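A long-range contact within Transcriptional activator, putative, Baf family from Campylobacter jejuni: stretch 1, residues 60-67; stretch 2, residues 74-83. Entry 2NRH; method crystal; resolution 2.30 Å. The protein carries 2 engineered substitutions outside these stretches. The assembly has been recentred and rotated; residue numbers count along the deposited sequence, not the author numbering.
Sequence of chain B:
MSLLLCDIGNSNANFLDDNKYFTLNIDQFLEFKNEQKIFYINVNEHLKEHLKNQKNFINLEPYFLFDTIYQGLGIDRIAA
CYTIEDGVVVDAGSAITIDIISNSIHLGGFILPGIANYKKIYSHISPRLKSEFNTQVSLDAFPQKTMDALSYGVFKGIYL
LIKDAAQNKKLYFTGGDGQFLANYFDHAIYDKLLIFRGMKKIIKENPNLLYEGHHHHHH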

ATOM      1  N   LEU B  60      29.255 -10.472  -6.690  1.00 53.43           N
ATOM      2  CA  LEU B  60      29.834  -9.395  -5.936  1.00 53.33           C
ATOM      3  C   LEU B  60      29.352  -9.369  -4.499  1.00 53.73           C
ATOM      4  O   LEU B  60      29.909  -8.625  -3.661  1.00 52.54           O
ATOM      5  CB  LEU B  60      29.546  -8.045  -6.586  1.00 53.11           C
ATOM      6  CG  LEU B  60      30.242  -7.563  -7.859  1.00 52.70           C
ATOM      7  CD1 LEU B  60      30.043  -6.047  -7.947  1.00 50.01           C
ATOM      8  CD2 LEU B  60      31.741  -7.934  -7.991  1.00 49.23           C
ATOM      9  N   GLU B  61      28.276 -10.116  -4.222  1.00 53.78           N
ATOM     10  CA  GLU B  61      27.661 -10.048  -2.888  1.00 54.31           C
ATOM     11  C   GLU B  61      28.649 -10.198  -1.720  1.00 54.91           C
ATOM     12  O   GLU B  61      28.564  -9.433  -0.768  1.00 54.82           O
ATOM     13  CB  GLU B  61      26.519 -11.053  -2.740  1.00 54.27           C
ATOM     14  CG  GLU B  61      25.913 -11.146  -1.352  1.00 53.16           C
ATOM     15  CD  GLU B  61      24.486 -11.742  -1.416  1.00 55.13           C
ATOM     16  OE1 GLU B  61      24.112 -12.198  -2.513  1.00 52.24           O
ATOM     17  OE2 GLU B  61      23.766 -11.790  -0.385  1.00 55.77           O
ATOM     18  N   PRO B  62      29.575 -11.197  -1.787  1.00 56.04           N
ATOM     19  CA  PRO B  62      30.530 -11.403  -0.666  1.00 56.40           C
ATOM     20  C   PRO B  62      31.438 -10.219  -0.369  1.00 57.17           C
ATOM     21  O   PRO B  62      31.971 -10.152   0.733  1.00 58.98           O
ATOM     22  CB  PRO B  62      31.367 -12.631  -1.115  1.00 56.17           C
ATOM     23  CG  PRO B  62      30.424 -13.367  -2.148  1.00 56.73           C
ATOM     24  CD  PRO B  62      29.763 -12.206  -2.861  1.00 56.01           C
ATOM     25  N   TYR B  63      31.605  -9.297  -1.313  1.00 56.75           N
ATOM     26  CA  TYR B  63      32.497  -8.145  -1.145  1.00 57.89           C
ATOM     27  C   TYR B  63      31.853  -6.950  -0.448  1.00 58.60           C
ATOM     28  O   TYR B  63      32.549  -6.017  -0.002  1.00 58.37           O
ATOM     29  CB  TYR B  63      33.092  -7.735  -2.494  1.00 58.48           C
ATOM     30  CG  TYR B  63      33.912  -8.840  -3.107  1.00 61.66           C
ATOM     31  CD1 TYR B  63      35.269  -8.965  -2.800  1.00 62.50           C
ATOM     32  CD2 TYR B  63      33.334  -9.800  -3.963  1.00 61.39           C
ATOM     33  CE1 TYR B  63      36.033  -9.966  -3.336  1.00 62.15           C
ATOM     34  CE2 TYR B  63      34.093 -10.827  -4.498  1.00 60.69           C
ATOM     35  CZ  TYR B  63      35.454 -10.891  -4.180  1.00 63.48           C
ATOM     36  OH  TYR B  63      36.267 -11.901  -4.684  1.00 66.04           O
ATOM     37  N   PHE B  64      30.522  -6.982  -0.339  1.00 59.22           N
ATOM     38  CA  PHE B  64      29.786  -5.863   0.247  1.00 59.08           C
ATOM     39  C   PHE B  64      29.913  -5.863   1.755  1.00 59.52           C
ATOM     40  O   PHE B  64      29.330  -6.713   2.410  1.00 60.82           O
ATOM     41  CB  PHE B  64      28.296  -5.915  -0.165  1.00 59.19           C
ATOM     42  CG  PHE B  64      28.001  -5.218  -1.486  1.00 57.15           C
ATOM     43  CD1 PHE B  64      27.765  -3.848  -1.529  1.00 55.07           C
ATOM     44  CD2 PHE B  64      27.991  -5.931  -2.659  1.00 56.11           C
ATOM     45  CE1 PHE B  64      27.530  -3.223  -2.715  1.00 55.35           C
ATOM     46  CE2 PHE B  64      27.775  -5.310  -3.869  1.00 54.04           C
ATOM     47  CZ  PHE B  64      27.531  -3.960  -3.902  1.00 55.95           C
ATOM     48  N   LEU B  65      30.651  -4.911   2.325  1.00 59.76           N
ATOM     49  CA  LEU B  65      30.621  -4.733   3.787  1.00 59.25           C
ATOM     50  C   LEU B  65      29.769  -3.504   4.206  1.00 58.75           C
ATOM     51  O   LEU B  65      30.055  -2.331   3.892  1.00 60.90           O
ATOM     52  CB  LEU B  65      32.043  -4.768   4.409  1.00 60.10           C
ATOM     53  CG  LEU B  65      33.030  -5.860   3.878  1.00 60.71           C
ATOM     54  CD1 LEU B  65      34.264  -5.913   4.680  1.00 61.45           C
ATOM     55  CD2 LEU B  65      32.435  -7.312   3.725  1.00 61.53           C
ATOM     56  N   PHE B  66      28.705  -3.781   4.934  1.00 56.07           N
ATOM     57  CA  PHE B  66      27.664  -2.822   5.104  1.00 53.88           C
ATOM     58  C   PHE B  66      27.131  -2.985   6.499  1.00 52.71           C
ATOM     59  O   PHE B  66      26.727  -4.050   6.867  1.00 52.87           O
ATOM     60  CB  PHE B  66      26.595  -3.102   4.024  1.00 54.14           C
ATOM     61  CG  PHE B  66      25.419  -2.196   4.074  1.00 52.17           C
ATOM     62  CD1 PHE B  66      25.526  -0.882   3.667  1.00 53.36           C
ATOM     63  CD2 PHE B  66      24.188  -2.680   4.495  1.00 52.53           C
ATOM     64  CE1 PHE B  66      24.444  -0.048   3.706  1.00 54.77           C
ATOM     65  CE2 PHE B  66      23.112  -1.873   4.502  1.00 51.92           C
ATOM     66  CZ  PHE B  66      23.234  -0.534   4.135  1.00 54.75           C
ATOM     67  N   ASP B  67      27.141  -1.925   7.288  1.00 52.47           N
ATOM     68  CA  ASP B  67      26.812  -2.027   8.717  1.00 52.11           C
ATOM     69  C   ASP B  67      25.294  -1.946   8.969  1.00 50.16           C
ATOM     70  O   ASP B  67      24.731  -0.888   8.978  1.00 48.50           O
ATOM     71  CB  ASP B  67      27.594  -0.961   9.517  1.00 53.32           C
ATOM     72  CG  ASP B  67      27.590  -1.201  11.052  1.00 57.02           C
ATOM     73  OD1 ASP B  67      26.788  -2.005  11.606  1.00 61.28           O
ATOM     74  OD2 ASP B  67      28.450  -0.556  11.727  1.00 63.83           O
ATOM     75  N   GLY B  74      18.222  -7.464   1.588  1.00 47.00           N
ATOM     76  CA  GLY B  74      18.467  -7.866   0.202  1.00 44.64           C
ATOM     77  C   GLY B  74      19.714  -7.190  -0.338  1.00 45.10           C
ATOM     78  O   GLY B  74      19.986  -6.007  -0.061  1.00 43.89           O
ATOM     79  N   ILE B  75      20.497  -7.944  -1.093  1.00 45.80           N
ATOM     80  CA  ILE B  75      21.735  -7.399  -1.709  1.00 45.87           C
ATOM     81  C   ILE B  75      21.429  -6.225  -2.624  1.00 45.53           C
ATOM     82  O   ILE B  75      22.253  -5.311  -2.835  1.00 45.81           O
ATOM     83  CB  ILE B  75      22.597  -8.540  -2.412  1.00 45.12           C
ATOM     84  CG1 ILE B  75      23.994  -8.005  -2.776  1.00 48.07           C
ATOM     85  CG2 ILE B  75      21.917  -9.101  -3.662  1.00 43.21           C
ATOM     86  CD1 ILE B  75      24.590  -7.057  -1.728  1.00 47.87           C
ATOM     87  N   ASP B  76      20.243  -6.246  -3.202  1.00 45.40           N
ATOM     88  CA  ASP B  76      19.834  -5.089  -4.023  1.00 45.72           C
ATOM     89  C   ASP B  76      19.709  -3.769  -3.249  1.00 45.04           C
ATOM     90  O   ASP B  76      20.117  -2.715  -3.718  1.00 44.93           O
ATOM     91  CB  ASP B  76      18.556  -5.400  -4.798  1.00 44.81           C
ATOM     92  CG  ASP B  76      17.398  -5.777  -3.901  1.00 48.96           C
ATOM     93  OD1 ASP B  76      17.551  -6.264  -2.722  1.00 50.59           O
ATOM     94  OD2 ASP B  76      16.278  -5.596  -4.408  1.00 56.71           O
ATOM     95  N   ARG B  77      19.115  -3.827  -2.063  1.00 46.54           N
ATOM     96  CA  ARG B  77      19.036  -2.667  -1.157  1.00 46.49           C
ATOM     97  C   ARG B  77      20.427  -2.282  -0.626  1.00 47.88           C
ATOM     98  O   ARG B  77      20.753  -1.105  -0.566  1.00 49.21           O
ATOM     99  CB  ARG B  77      18.073  -2.985  -0.020  1.00 46.13           C
ATOM    100  CG  ARG B  77      16.675  -3.210  -0.573  1.00 45.24           C
ATOM    101  CD  ARG B  77      15.678  -3.757   0.454  1.00 45.74           C
ATOM    102  NE  ARG B  77      15.407  -2.881   1.574  1.00 44.63           N
ATOM    103  CZ  ARG B  77      14.749  -3.248   2.670  1.00 46.66           C
ATOM    104  NH1 ARG B  77      14.208  -4.450   2.775  1.00 49.92           N
ATOM    105  NH2 ARG B  77      14.551  -2.380   3.640  1.00 50.35           N
ATOM    106  N   ILE B  78      21.240  -3.265  -0.249  1.00 48.00           N
ATOM    107  CA  ILE B  78      22.592  -2.986   0.167  1.00 50.04           C
ATOM    108  C   ILE B  78      23.349  -2.180  -0.920  1.00 51.02           C
ATOM    109  O   ILE B  78      23.880  -1.110  -0.638  1.00 50.75           O
ATOM    110  CB  ILE B  78      23.365  -4.287   0.581  1.00 50.12           C
ATOM    111  CG1 ILE B  78      22.843  -4.792   1.916  1.00 47.69           C
ATOM    112  CG2 ILE B  78      24.885  -4.011   0.675  1.00 51.52           C
ATOM    113  CD1 ILE B  78      23.244  -6.194   2.310  1.00 49.70           C
ATOM    114  N   ALA B  79      23.362  -2.701  -2.154  1.00 51.22           N
ATOM    115  CA  ALA B  79      24.060  -2.082  -3.249  1.00 50.94           C
ATOM    116  C   ALA B  79      23.568  -0.665  -3.553  1.00 51.78           C
ATOM    117  O   ALA B  79      24.352   0.177  -4.012  1.00 52.16           O
ATOM    118  CB  ALA B  79      23.953  -2.974  -4.514  1.00 51.22           C
ATOM    119  N   ALA B  80      22.281  -0.395  -3.353  1.00 51.75           N
ATOM    120  CA  ALA B  80      21.751   0.975  -3.594  1.00 51.75           C
ATOM    121  C   ALA B  80      22.080   1.936  -2.472  1.00 51.97           C
ATOM    122  O   ALA B  80      22.136   3.153  -2.712  1.00 52.28           O
ATOM    123  CB  ALA B  80      20.255   0.980  -3.820  1.00 49.98           C
ATOM    124  N   CYS B  81      22.226   1.410  -1.257  1.00 51.19           N
ATOM    125  CA  CYS B  81      22.656   2.229  -0.114  1.00 52.36           C
ATOM    126  C   CYS B  81      24.161   2.476  -0.086  1.00 53.25           C
ATOM    127  O   CYS B  81      24.651   3.325   0.649  1.00 54.12           O
ATOM    128  CB  CYS B  81      22.240   1.596   1.216  1.00 50.53           C
ATOM    129  SG  CYS B  81      20.472   1.685   1.460  1.00 48.44           S
ATOM    130  N   TYR B  82      24.885   1.685  -0.845  1.00 54.05           N
ATOM    131  CA  TYR B  82      26.293   1.537  -0.619  1.00 55.70           C
ATOM    132  C   TYR B  82      27.115   2.818  -0.892  1.00 57.04           C
ATOM    133  O   TYR B  82      28.126   3.030  -0.214  1.00 58.01           O
ATOM    134  CB  TYR B  82      26.838   0.417  -1.494  1.00 55.77           C
ATOM    135  CG  TYR B  82      28.116  -0.189  -0.967  1.00 56.96           C
ATOM    136  CD1 TYR B  82      28.194  -0.646   0.350  1.00 55.55           C
ATOM    137  CD2 TYR B  82      29.242  -0.311  -1.771  1.00 57.68           C
ATOM    138  CE1 TYR B  82      29.329  -1.204   0.846  1.00 56.09           C
ATOM    139  CE2 TYR B  82      30.404  -0.895  -1.264  1.00 56.16           C
ATOM    140  CZ  TYR B  82      30.416  -1.339   0.040  1.00 56.24           C
ATOM    141  OH  TYR B  82      31.520  -1.949   0.562  1.00 60.55           O
ATOM    142  N   THR B  83      26.751   3.627  -1.904  1.00 56.55           N
ATOM    143  CA  THR B  83      27.568   4.834  -2.205  1.00 56.34           C
ATOM    144  C   THR B  83      27.087   6.049  -1.375  1.00 56.07           C
ATOM    145  O   THR B  83      27.534   7.175  -1.572  1.00 55.57           O
ATOM    146  CB  THR B  83      27.555   5.193  -3.670  1.00 54.91           C
ATOM    147  OG1 THR B  83      26.200   5.378  -4.082  1.00 56.50           O
ATOM    148  CG2 THR B  83      28.169   4.122  -4.473  1.00 57.72           C
TER

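How do the two backbones lie against each other? Residues 61-63 form a short 3-10 segment, marked by hydrogen bonds from Tyr-63 N to Leu-60 O (3.0 Å) and from Phe-64 N to Glu-61 O (3.2 Å); after it the chain runs on in extended form. The second stretch is helical from Ile-75, with Gly-74 at the N-cap position and its O accepting from Ile-78 N at 3.0 Å. The CA atoms of Glu-61 and Ile-75 are 6.6 Å apart, those of Phe-64 and Ala-79 7.7 Å, and those of Phe-66 and Ile-78 7.1 Å. No hydrogen bond crosses between the stretches; the contact is made mostly by side chains.

What does Phe-64 do at the centre of this packing? It has the largest area covered by the other stretch, and although its CA-to-CB bond points sideways, the end of its side chain comes nearer to the other stretch. Ile-75, whose own CA-to-CB bond points toward the first stretch, sets its CD1 over one face of the Phe-64 ring, 4.1 Å from the ring centroid and 29° off the normal, a CH-pi arrangement. Further along the helix, Ile-78 CG2 comes within 3.6 Å of Phe-64 CD1, and Ala-79 CB lies 3.8 Å from Phe-64 CZ. The ring also comes close to the helix backbone: Phe-64 CE1 is 3.7 Å from Ala-79 CA.

How does Tyr-82 join the aromatic cluster? Phe-64 turns its edge to the face of Tyr-82, with ring centroids 4.7 Å apart and planes at 64°; the closest atoms are Phe-64 CE1 and Tyr-82 CD2, at 3.5 Å. Such an arrangement brings the slightly positive ring hydrogens of Phe-64 to the electron-rich face of Tyr-82. At the tyrosine's edge, near its plane, Leu-65 O approaches CE1 of Tyr-82 at 3.3 Å. Leu-65 thus meets Tyr-82 through its backbone, while its CA-to-CB bond points away from the helix. The Tyr-82 hydroxyl is hydrogen-bonded elsewhere in the structure.

What holds the two ends of the contact? At one end Phe-66 points its CA-to-CB bond toward the helix, and its ring packs against Ile-78, with Phe-66 CD2 3.6 Å from Ile-78 CG1, and against Cys-81, with Phe-66 CE1 3.7 Å from Cys-81 CB. Ile-78 therefore touches both phenylalanines. Near the helix start, Glu-61 extends along Ile-75, its CD 3.8 Å from Ile-75 CB, a van der Waals contact beside the apolar packing of Phe-64 and Ile-75.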